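Local coordinates for protein L-lysine 6-monooxygenase involved in desferrioxamine biosynthesis (Erwinia amylovora CFBP1430, PDB 5O8P) that probably uses FAD and NADPH to N-hydroxylate a terminal amine of cadaverine, a step in building the siderophore desferrioxamine, at residues Tyr208-Thr213 against Ala281-Leu286; Asn223-Pro229 against Asn298-Glu304; Glu242-Trp248 against Gln421-Phe427. Numbering follows the deposited sequence.

Contact 1 (Tyr208-Thr213 against Ala281-Leu286)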
# COMPACT_ATOMS: atom_id res chain seq x y z
N TYR B 208 -23.83 0.53 3.23
CA TYR B 208 -23.65 -0.62 4.12
C TYR B 208 -22.52 -0.39 5.12
O TYR B 208 -22.68 -0.66 6.30
CB TYR B 208 -23.40 -1.92 3.34
CG TYR B 208 -23.54 -3.13 4.22
CD1 TYR B 208 -22.44 -3.64 4.90
CD2 TYR B 208 -24.78 -3.74 4.40
CE1 TYR B 208 -22.56 -4.75 5.72
CE2 TYR B 208 -24.92 -4.85 5.22
CZ TYR B 208 -23.82 -5.36 5.88
OH TYR B 208 -23.97 -6.47 6.69
N TYR B 209 -21.40 0.12 4.64
CA TYR B 209 -20.29 0.47 5.51
C TYR B 209 -20.67 1.55 6.53
O TYR B 209 -20.29 1.47 7.70
CB TYR B 209 -19.08 0.92 4.67
CG TYR B 209 -17.84 1.10 5.50
CD1 TYR B 209 -17.05 0.01 5.84
CD2 TYR B 209 -17.48 2.35 5.97
CE1 TYR B 209 -15.92 0.17 6.62
CE2 TYR B 209 -16.35 2.51 6.75
CZ TYR B 209 -15.58 1.42 7.07
OH TYR B 209 -14.46 1.59 7.82
N ASP B 210 -21.42 2.55 6.08
CA ASP B 210 -21.82 3.67 6.93
C ASP B 210 -22.67 3.17 8.10
O ASP B 210 -22.43 3.54 9.24
CB ASP B 210 -22.61 4.71 6.12
CG ASP B 210 -22.66 6.08 6.77
OD1 ASP B 210 -21.58 6.67 6.98
OD2 ASP B 210 -23.78 6.58 7.02
N LEU B 211 -23.65 2.32 7.78
CA LEU B 211 -24.55 1.74 8.78
C LEU B 211 -23.84 0.74 9.68
O LEU B 211 -24.10 0.71 10.88
CB LEU B 211 -25.77 1.09 8.11
CG LEU B 211 -26.71 2.05 7.36
CD1 LEU B 211 -27.74 1.29 6.54
CD2 LEU B 211 -27.39 2.99 8.33
N LEU B 212 -22.95 -0.08 9.11
CA LEU B 212 -22.18 -1.07 9.87
C LEU B 212 -21.32 -0.42 10.96
O LEU B 212 -21.16 -0.98 12.03
CB LEU B 212 -21.28 -1.90 8.94
CG LEU B 212 -20.46 -3.03 9.57
CD1 LEU B 212 -21.34 -4.02 10.32
CD2 LEU B 212 -19.66 -3.76 8.50
N THR B 213 -20.81 0.77 10.66
CA THR B 213 -20.07 1.57 11.63
C THR B 213 -20.83 1.77 12.94
O THR B 213 -20.23 1.70 14.00
CB THR B 213 -19.70 2.93 11.00
OG1 THR B 213 -18.80 2.71 9.90
CG2 THR B 213 -19.06 3.87 12.01
N ALA B 281 -12.57 -3.18 3.41
CA ALA B 281 -12.86 -2.45 4.65
C ALA B 281 -14.12 -2.95 5.34
O ALA B 281 -14.18 -2.97 6.58
CB ALA B 281 -12.97 -0.97 4.38
N ILE B 282 -15.11 -3.36 4.55
CA ILE B 282 -16.33 -3.97 5.06
C ILE B 282 -16.03 -5.33 5.70
O ILE B 282 -16.52 -5.60 6.78
CB ILE B 282 -17.39 -4.14 3.94
CG1 ILE B 282 -17.91 -2.79 3.50
CG2 ILE B 282 -18.57 -5.00 4.41
CD1 ILE B 282 -18.70 -2.83 2.21
N TYR B 283 -15.24 -6.18 5.05
CA TYR B 283 -14.85 -7.47 5.66
C TYR B 283 -14.09 -7.22 6.95
O TYR B 283 -14.40 -7.84 7.96
CB TYR B 283 -14.01 -8.35 4.73
CG TYR B 283 -13.82 -9.72 5.30
CD1 TYR B 283 -14.75 -10.72 5.07
CD2 TYR B 283 -12.72 -10.03 6.11
CE1 TYR B 283 -14.60 -12.00 5.63
CE2 TYR B 283 -12.55 -11.30 6.67
CZ TYR B 283 -13.50 -12.29 6.42
OH TYR B 283 -13.40 -13.57 6.96
N ASP B 284 -13.12 -6.32 6.92
CA ASP B 284 -12.34 -6.00 8.11
C ASP B 284 -13.19 -5.44 9.24
O ASP B 284 -12.91 -5.71 10.40
CB ASP B 284 -11.16 -5.04 7.77
CG ASP B 284 -9.99 -5.76 7.06
OD1 ASP B 284 -10.11 -6.95 6.68
OD2 ASP B 284 -8.92 -5.11 6.89
N LEU B 285 -14.24 -4.69 8.91
CA LEU B 285 -15.12 -4.13 9.95
C LEU B 285 -16.07 -5.18 10.51
O LEU B 285 -16.29 -5.19 11.71
CB LEU B 285 -15.89 -2.92 9.44
CG LEU B 285 -16.63 -2.12 10.52
CD1 LEU B 285 -15.72 -1.63 11.63
CD2 LEU B 285 -17.35 -0.94 9.87
N LEU B 286 -16.62 -6.06 9.66
CA LEU B 286 -17.36 -7.24 10.14
C LEU B 286 -16.49 -8.07 11.10
O LEU B 286 -16.93 -8.41 12.20
CB LEU B 286 -17.82 -8.13 8.99
CG LEU B 286 -18.89 -7.54 8.07
CD1 LEU B 286 -19.02 -8.36 6.80
CD2 LEU B 286 -20.24 -7.44 8.77

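Contact 2 (Asn223-Pro229 against Asn298-Glu304)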
# COMPACT_ATOMS: atom_id res chain seq x y z
N ASN B 223 -28.73 -5.95 6.93
CA ASN B 223 -28.72 -6.94 5.86
C ASN B 223 -28.28 -6.32 4.54
O ASN B 223 -28.35 -5.10 4.37
CB ASN B 223 -30.10 -7.56 5.74
CG ASN B 223 -30.55 -8.18 7.05
OD1 ASN B 223 -29.76 -8.78 7.76
ND2 ASN B 223 -31.82 -8.02 7.36
N TRP B 224 -27.79 -7.17 3.64
CA TRP B 224 -27.39 -6.76 2.30
C TRP B 224 -27.77 -7.87 1.35
O TRP B 224 -27.27 -8.98 1.46
CB TRP B 224 -25.89 -6.52 2.25
CG TRP B 224 -25.38 -5.78 1.04
CD1 TRP B 224 -26.08 -5.42 -0.08
CD2 TRP B 224 -24.03 -5.36 0.82
NE1 TRP B 224 -25.26 -4.75 -0.95
CE2 TRP B 224 -24.00 -4.71 -0.43
CE3 TRP B 224 -22.85 -5.47 1.56
CZ2 TRP B 224 -22.82 -4.17 -0.97
CZ3 TRP B 224 -21.68 -4.94 1.03
CH2 TRP B 224 -21.68 -4.28 -0.22
N ILE B 225 -28.67 -7.58 0.42
CA ILE B 225 -29.11 -8.57 -0.56
C ILE B 225 -28.80 -8.00 -1.92
O ILE B 225 -29.03 -6.83 -2.14
CB ILE B 225 -30.62 -8.83 -0.42
CG1 ILE B 225 -30.90 -9.41 0.97
CG2 ILE B 225 -31.11 -9.74 -1.55
CD1 ILE B 225 -32.37 -9.59 1.28
N THR B 226 -28.27 -8.82 -2.82
CA THR B 226 -27.95 -8.38 -4.18
C THR B 226 -28.31 -9.44 -5.22
O THR B 226 -28.26 -10.64 -4.92
CB THR B 226 -26.47 -7.97 -4.34
OG1 THR B 226 -26.19 -7.71 -5.71
CG2 THR B 226 -25.51 -9.08 -3.84
N ARG B 227 -28.69 -9.00 -6.41
CA ARG B 227 -28.90 -9.90 -7.55
C ARG B 227 -27.57 -10.38 -8.12
O ARG B 227 -27.49 -11.47 -8.69
CB ARG B 227 -29.73 -9.24 -8.66
CG ARG B 227 -30.18 -10.21 -9.76
CD ARG B 227 -30.04 -9.63 -11.17
NE ARG B 227 -31.02 -8.57 -11.40
CZ ARG B 227 -32.26 -8.75 -11.87
NH1 ARG B 227 -32.72 -9.97 -12.17
NH2 ARG B 227 -33.06 -7.70 -12.02
N ALA B 228 -26.52 -9.56 -7.96
CA ALA B 228 -25.18 -9.88 -8.45
C ALA B 228 -24.70 -11.22 -7.91
O ALA B 228 -25.01 -11.58 -6.77
CB ALA B 228 -24.20 -8.78 -8.05
N PRO B 229 -23.91 -11.96 -8.72
CA PRO B 229 -23.40 -13.27 -8.28
C PRO B 229 -22.41 -13.19 -7.10
O PRO B 229 -22.34 -14.11 -6.29
CB PRO B 229 -22.71 -13.81 -9.55
CG PRO B 229 -22.32 -12.59 -10.31
CD PRO B 229 -23.43 -11.61 -10.07
N ASN B 298 -26.85 -10.27 7.71
CA ASN B 298 -27.07 -11.28 6.69
C ASN B 298 -26.68 -10.68 5.36
O ASN B 298 -26.90 -9.50 5.13
CB ASN B 298 -28.53 -11.71 6.67
CG ASN B 298 -28.99 -12.22 8.01
OD1 ASN B 298 -28.65 -13.34 8.41
ND2 ASN B 298 -29.72 -11.40 8.74
N LEU B 299 -26.05 -11.49 4.51
CA LEU B 299 -25.59 -11.06 3.21
C LEU B 299 -25.94 -12.14 2.22
O LEU B 299 -25.43 -13.24 2.33
CB LEU B 299 -24.08 -10.82 3.24
CG LEU B 299 -23.59 -9.60 4.04
CD1 LEU B 299 -23.54 -9.85 5.53
CD2 LEU B 299 -22.22 -9.16 3.56
N PHE B 300 -26.84 -11.84 1.29
CA PHE B 300 -27.22 -12.79 0.23
C PHE B 300 -26.76 -12.31 -1.14
O PHE B 300 -26.59 -11.12 -1.37
CB PHE B 300 -28.73 -12.98 0.24
CG PHE B 300 -29.24 -13.65 1.47
CD1 PHE B 300 -29.58 -12.91 2.59
CD2 PHE B 300 -29.37 -15.03 1.52
CE1 PHE B 300 -30.06 -13.52 3.74
CE2 PHE B 300 -29.85 -15.65 2.66
CZ PHE B 300 -30.20 -14.89 3.77
N THR B 301 -26.55 -13.26 -2.05
CA THR B 301 -26.13 -12.97 -3.42
C THR B 301 -27.03 -13.75 -4.37
O THR B 301 -27.90 -14.48 -3.92
CB THR B 301 -24.66 -13.38 -3.65
OG1 THR B 301 -24.43 -14.66 -3.06
CG2 THR B 301 -23.72 -12.36 -3.03
N HIS B 302 -26.85 -13.56 -5.68
CA HIS B 302 -27.66 -14.23 -6.70
C HIS B 302 -29.18 -14.02 -6.56
O HIS B 302 -29.95 -14.72 -7.21
CB HIS B 302 -27.37 -15.75 -6.71
CG HIS B 302 -26.00 -16.10 -7.20
ND1 HIS B 302 -25.66 -16.09 -8.54
CD2 HIS B 302 -24.89 -16.50 -6.53
CE1 HIS B 302 -24.40 -16.46 -8.67
NE2 HIS B 302 -23.91 -16.71 -7.47
N SER B 303 -29.60 -13.03 -5.77
CA SER B 303 -30.99 -12.95 -5.31
C SER B 303 -31.78 -11.84 -5.99
O SER B 303 -31.56 -10.66 -5.72
CB SER B 303 -31.03 -12.78 -3.80
OG SER B 303 -30.72 -14.00 -3.17
N GLU B 304 -32.69 -12.22 -6.88
CA GLU B 304 -33.58 -11.28 -7.55
C GLU B 304 -34.79 -11.03 -6.67
O GLU B 304 -35.36 -11.98 -6.13
CB GLU B 304 -34.05 -11.83 -8.89
CG GLU B 304 -34.91 -10.85 -9.68
CD GLU B 304 -35.68 -11.50 -10.82
OE1 GLU B 304 -36.68 -12.20 -10.54
OE2 GLU B 304 -35.29 -11.27 -11.99

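Contact 3 (Glu242-Trp248 against Gln421-Phe427)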
# COMPACT_ATOMS: atom_id res chain seq x y z
N GLU B 242 -6.84 0.76 -19.62
CA GLU B 242 -6.66 1.08 -21.04
C GLU B 242 -7.90 0.88 -21.91
O GLU B 242 -7.93 1.34 -23.04
CB GLU B 242 -5.53 0.26 -21.66
CG GLU B 242 -4.13 0.56 -21.15
CD GLU B 242 -3.05 0.19 -22.16
OE1 GLU B 242 -3.11 -0.93 -22.76
OE2 GLU B 242 -2.17 1.06 -22.40
N MET B 243 -8.89 0.16 -21.42
CA MET B 243 -10.16 0.05 -22.13
C MET B 243 -10.98 1.33 -22.04
O MET B 243 -11.91 1.48 -22.82
CB MET B 243 -11.00 -1.13 -21.61
CG MET B 243 -10.37 -2.49 -21.83
SD MET B 243 -11.28 -3.84 -21.04
CE MET B 243 -12.60 -4.10 -22.21
N THR B 244 -10.68 2.22 -21.08
CA THR B 244 -11.30 3.56 -21.04
C THR B 244 -10.40 4.44 -21.89
O THR B 244 -9.59 5.22 -21.40
CB THR B 244 -11.51 4.15 -19.62
OG1 THR B 244 -10.30 4.75 -19.16
CG2 THR B 244 -11.97 3.11 -18.63
N SER B 245 -10.57 4.30 -23.20
CA SER B 245 -9.70 4.95 -24.14
C SER B 245 -10.43 5.17 -25.46
O SER B 245 -11.34 4.40 -25.80
CB SER B 245 -8.48 4.08 -24.39
OG SER B 245 -8.83 2.88 -25.04
N PRO B 246 -10.02 6.20 -26.21
CA PRO B 246 -10.60 6.43 -27.52
C PRO B 246 -10.57 5.19 -28.41
O PRO B 246 -11.57 4.90 -29.08
CB PRO B 246 -9.71 7.53 -28.08
CG PRO B 246 -9.32 8.31 -26.87
CD PRO B 246 -9.11 7.29 -25.81
N GLU B 247 -9.47 4.44 -28.37
CA GLU B 247 -9.33 3.28 -29.27
C GLU B 247 -10.32 2.20 -28.94
O GLU B 247 -10.87 1.59 -29.84
CB GLU B 247 -7.95 2.64 -29.25
CG GLU B 247 -6.78 3.60 -29.18
CD GLU B 247 -6.25 3.70 -27.77
OE1 GLU B 247 -5.58 2.77 -27.35
OE2 GLU B 247 -6.46 4.75 -27.12
N TRP B 248 -10.54 1.97 -27.64
CA TRP B 248 -11.54 1.00 -27.23
C TRP B 248 -12.95 1.45 -27.62
O TRP B 248 -13.78 0.62 -28.04
CB TRP B 248 -11.48 0.72 -25.72
CG TRP B 248 -12.35 -0.43 -25.39
CD1 TRP B 248 -12.04 -1.75 -25.53
CD2 TRP B 248 -13.70 -0.37 -24.96
NE1 TRP B 248 -13.12 -2.53 -25.19
CE2 TRP B 248 -14.15 -1.70 -24.83
CE3 TRP B 248 -14.58 0.68 -24.66
CZ2 TRP B 248 -15.44 -2.02 -24.39
CZ3 TRP B 248 -15.86 0.37 -24.23
CH2 TRP B 248 -16.28 -0.97 -24.10
N GLN B 421 -5.19 7.61 -29.80
CA GLN B 421 -4.44 6.41 -29.42
C GLN B 421 -3.59 6.62 -28.18
O GLN B 421 -2.51 7.19 -28.28
CB GLN B 421 -3.58 5.91 -30.61
CG GLN B 421 -2.79 4.62 -30.32
CD GLN B 421 -2.81 3.63 -31.45
OE1 GLN B 421 -3.76 3.58 -32.24
NE2 GLN B 421 -1.78 2.81 -31.52
N ILE B 422 -4.06 6.14 -27.04
CA ILE B 422 -3.36 6.22 -25.75
C ILE B 422 -2.80 4.90 -25.22
O ILE B 422 -2.00 4.93 -24.32
CB ILE B 422 -4.24 6.84 -24.62
CG1 ILE B 422 -5.50 6.00 -24.34
CG2 ILE B 422 -4.60 8.29 -24.94
CD1 ILE B 422 -6.34 6.48 -23.19
N ALA B 423 -3.19 3.77 -25.79
CA ALA B 423 -3.04 2.45 -25.14
C ALA B 423 -2.00 1.54 -25.80
O ALA B 423 -1.94 1.45 -27.03
CB ALA B 423 -4.38 1.74 -25.12
N PHE B 424 -1.24 0.83 -24.98
CA PHE B 424 -0.31 -0.21 -25.46
C PHE B 424 -0.96 -1.42 -26.13
O PHE B 424 -0.36 -2.02 -27.03
CB PHE B 424 0.59 -0.69 -24.31
CG PHE B 424 1.49 0.38 -23.76
CD1 PHE B 424 2.62 0.77 -24.46
CD2 PHE B 424 1.20 1.00 -22.56
CE1 PHE B 424 3.46 1.76 -23.96
CE2 PHE B 424 2.03 2.00 -22.05
CZ PHE B 424 3.16 2.38 -22.75
N GLN B 425 -2.17 -1.79 -25.69
CA GLN B 425 -2.91 -2.89 -26.31
C GLN B 425 -3.48 -2.51 -27.66
O GLN B 425 -3.64 -1.32 -27.95
CB GLN B 425 -4.11 -3.28 -25.48
CG GLN B 425 -3.80 -3.83 -24.12
CD GLN B 425 -5.05 -3.94 -23.31
OE1 GLN B 425 -5.92 -4.77 -23.59
NE2 GLN B 425 -5.17 -3.10 -22.30
N THR B 426 -3.78 -3.52 -28.45
CA THR B 426 -4.60 -3.37 -29.63
C THR B 426 -5.88 -4.17 -29.39
O THR B 426 -5.83 -5.38 -29.16
CB THR B 426 -3.89 -3.93 -30.87
OG1 THR B 426 -2.55 -3.44 -30.90
CG2 THR B 426 -4.63 -3.55 -32.14
N PHE B 427 -7.02 -3.50 -29.42
CA PHE B 427 -8.32 -4.14 -29.18
C PHE B 427 -8.93 -4.86 -30.37
O PHE B 427 -9.34 -6.01 -30.24
CB PHE B 427 -9.29 -3.13 -28.60
CG PHE B 427 -8.80 -2.53 -27.32
CD1 PHE B 427 -8.70 -3.32 -26.17
CD2 PHE B 427 -8.37 -1.21 -27.27
CE1 PHE B 427 -8.23 -2.78 -24.99
CE2 PHE B 427 -7.92 -0.65 -26.10
CZ PHE B 427 -7.83 -1.44 -24.96

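Contact 1 (Tyr208-Thr213 against Ala281-Leu286)
The helical segments Tyr208-Thr213 and Ala281-Leu286 run nearly parallel. Their axes approach to 10.4 Å at an angle of 19°, and the backbones come closest at Tyr209 and Ile282, whose CA atoms are 6.0 Å apart. Both helices lead into adjacent parallel strands, 221-225 and 297-300, as in a Rossmann-like alpha/beta domain, and they pack side by side on that sheet. No hydrogen bond joins the two segments; apolar side chains hold them together. Leu285 points toward the other helix, and its CD2 lies 3.7 Å from Tyr209 CE1 and 3.8 Å from Leu212 CG. Ile282 CG1 sits at the edge of the Tyr209 ring, 3.7 Å from Tyr209 CD1. Nearer the sheet, Tyr208 CD1 is 4.1 Å from Ile282 CG2, and the Tyr208 hydroxyl bonds to the Leu222 carbonyl. Tyr283 faces away, to neighbouring subunits, where it meets Phe424 of the second subunit edge-to-face. At the outer end, Thr213 OG1 donates to Tyr209 O within its own helix at 2.9 Å and rests 3.9 Å from Leu285 CD2.

Contact 2 (Asn223-Pro229 against Asn298-Glu304)
Residues Asn223-Ile225 and Asn298-Phe300 are neighbouring parallel strands in a Rossmann-like sheet; the axes of these short strands pass 4.7 Å apart, 2° from parallel. Backbone hydrogen bonds join them: Trp224 N to Asn298 O (2.9 Å), Phe300 N to Trp224 O (2.9 Å) and Thr226 N to Phe300 O (3.2 Å). Past the two strands, Ser303 N, at the start of strand 303-311, bonds to Thr226 O, and loop residue His302 N to Ala228 O, both at 2.9 Å. An ST turn, Ala228 N to Thr226 OG1 (2.9 Å), shapes the first loop. Polar side chains add Asn298 ND2 to Asn223 OD1 (2.8 Å) and a salt bridge from Arg227 NH1 to Glu304 OE2 (2.9 Å). Arg227 belongs to the NADP(+) site, which is empty in this chain. Among nonpolar contacts, Pro229 CA lies over the His302 ring, 3.5 Å from its centroid, and Ile225 CG1 meets Phe300 CD1 at 4.1 Å. Trp224 and Leu299 face helix 202-213, whereas Ile225 and Phe300 face strand 327-333 of the antiparallel sheet.

Contact 3 (Glu242-Trp248 against Gln421-Phe427)
Glu242 opens the first segment and reaches the backbone of the second. Glu242 OE2 accepts from Phe424 N at 2.8 Å. Glu242 OE1 accepts from Gln425 N at 3.2 Å and Gln425 NE2 at 3.0 Å. Met243 follows, with CG 3.8 Å from Phe427 CE1. Thr244 is the centre of an inverse gamma turn, and its hydroxyl bonds to the Leu241 carbonyl. Ser245 is the N-cap of helix 246-253: its OG accepts from Trp248 N at 3.2 Å and donates to Glu242 O at 2.7 Å. Ser245 CB also touches Ile422 CD1 at 3.4 Å. Pro246, the first helical residue, brings CD to 3.9 Å from the same Ile422 CD1. Glu247 OE2 takes a nearly straight hydrogen bond from Ile422 N at 2.8 Å. The edge of Trp248 points at the face of Phe427; the centroids of the Trp248 five-membered ring and the Phe427 ring are 4.9 Å apart, planes at 87°. Trp248 also meets the rings of Phe391, Tyr251 and Phe252. Segment 421-427 also meets the second subunit. The pattern is that of an N-capped helix start with a T-shaped aromatic pair and carboxylate-to-NH bonds, where the irregular segment 421-427 meets the start of helix 246-253.

Overall arrangement
Contacts 1 and 2 form two layers of one alpha/beta unit. Their centres are 16 Å apart and they touch directly: Tyr208 CE2 is 3.6 Å from Trp224 CB, and Ile282 CD1 is 3.8 Å from Trp224 CZ3. Contact 2 carries Arg227 of the NADP(+) site, and Thr226 lies about 3 Å, between side chains, from Ser200 of that site. Contact 3 is separate, with its centre 36 Å from contact 1 and 34 Å from contact 2. Its Thr244 side chain is about 9 Å from a bound FAD. The side chain of Tyr209 is about 14 Å from a bound FAD, as is that of Trp224. Phe424, a residue of contact 3, from the second subunit packs on Leu286 of contact 1 and Leu299 of contact 2.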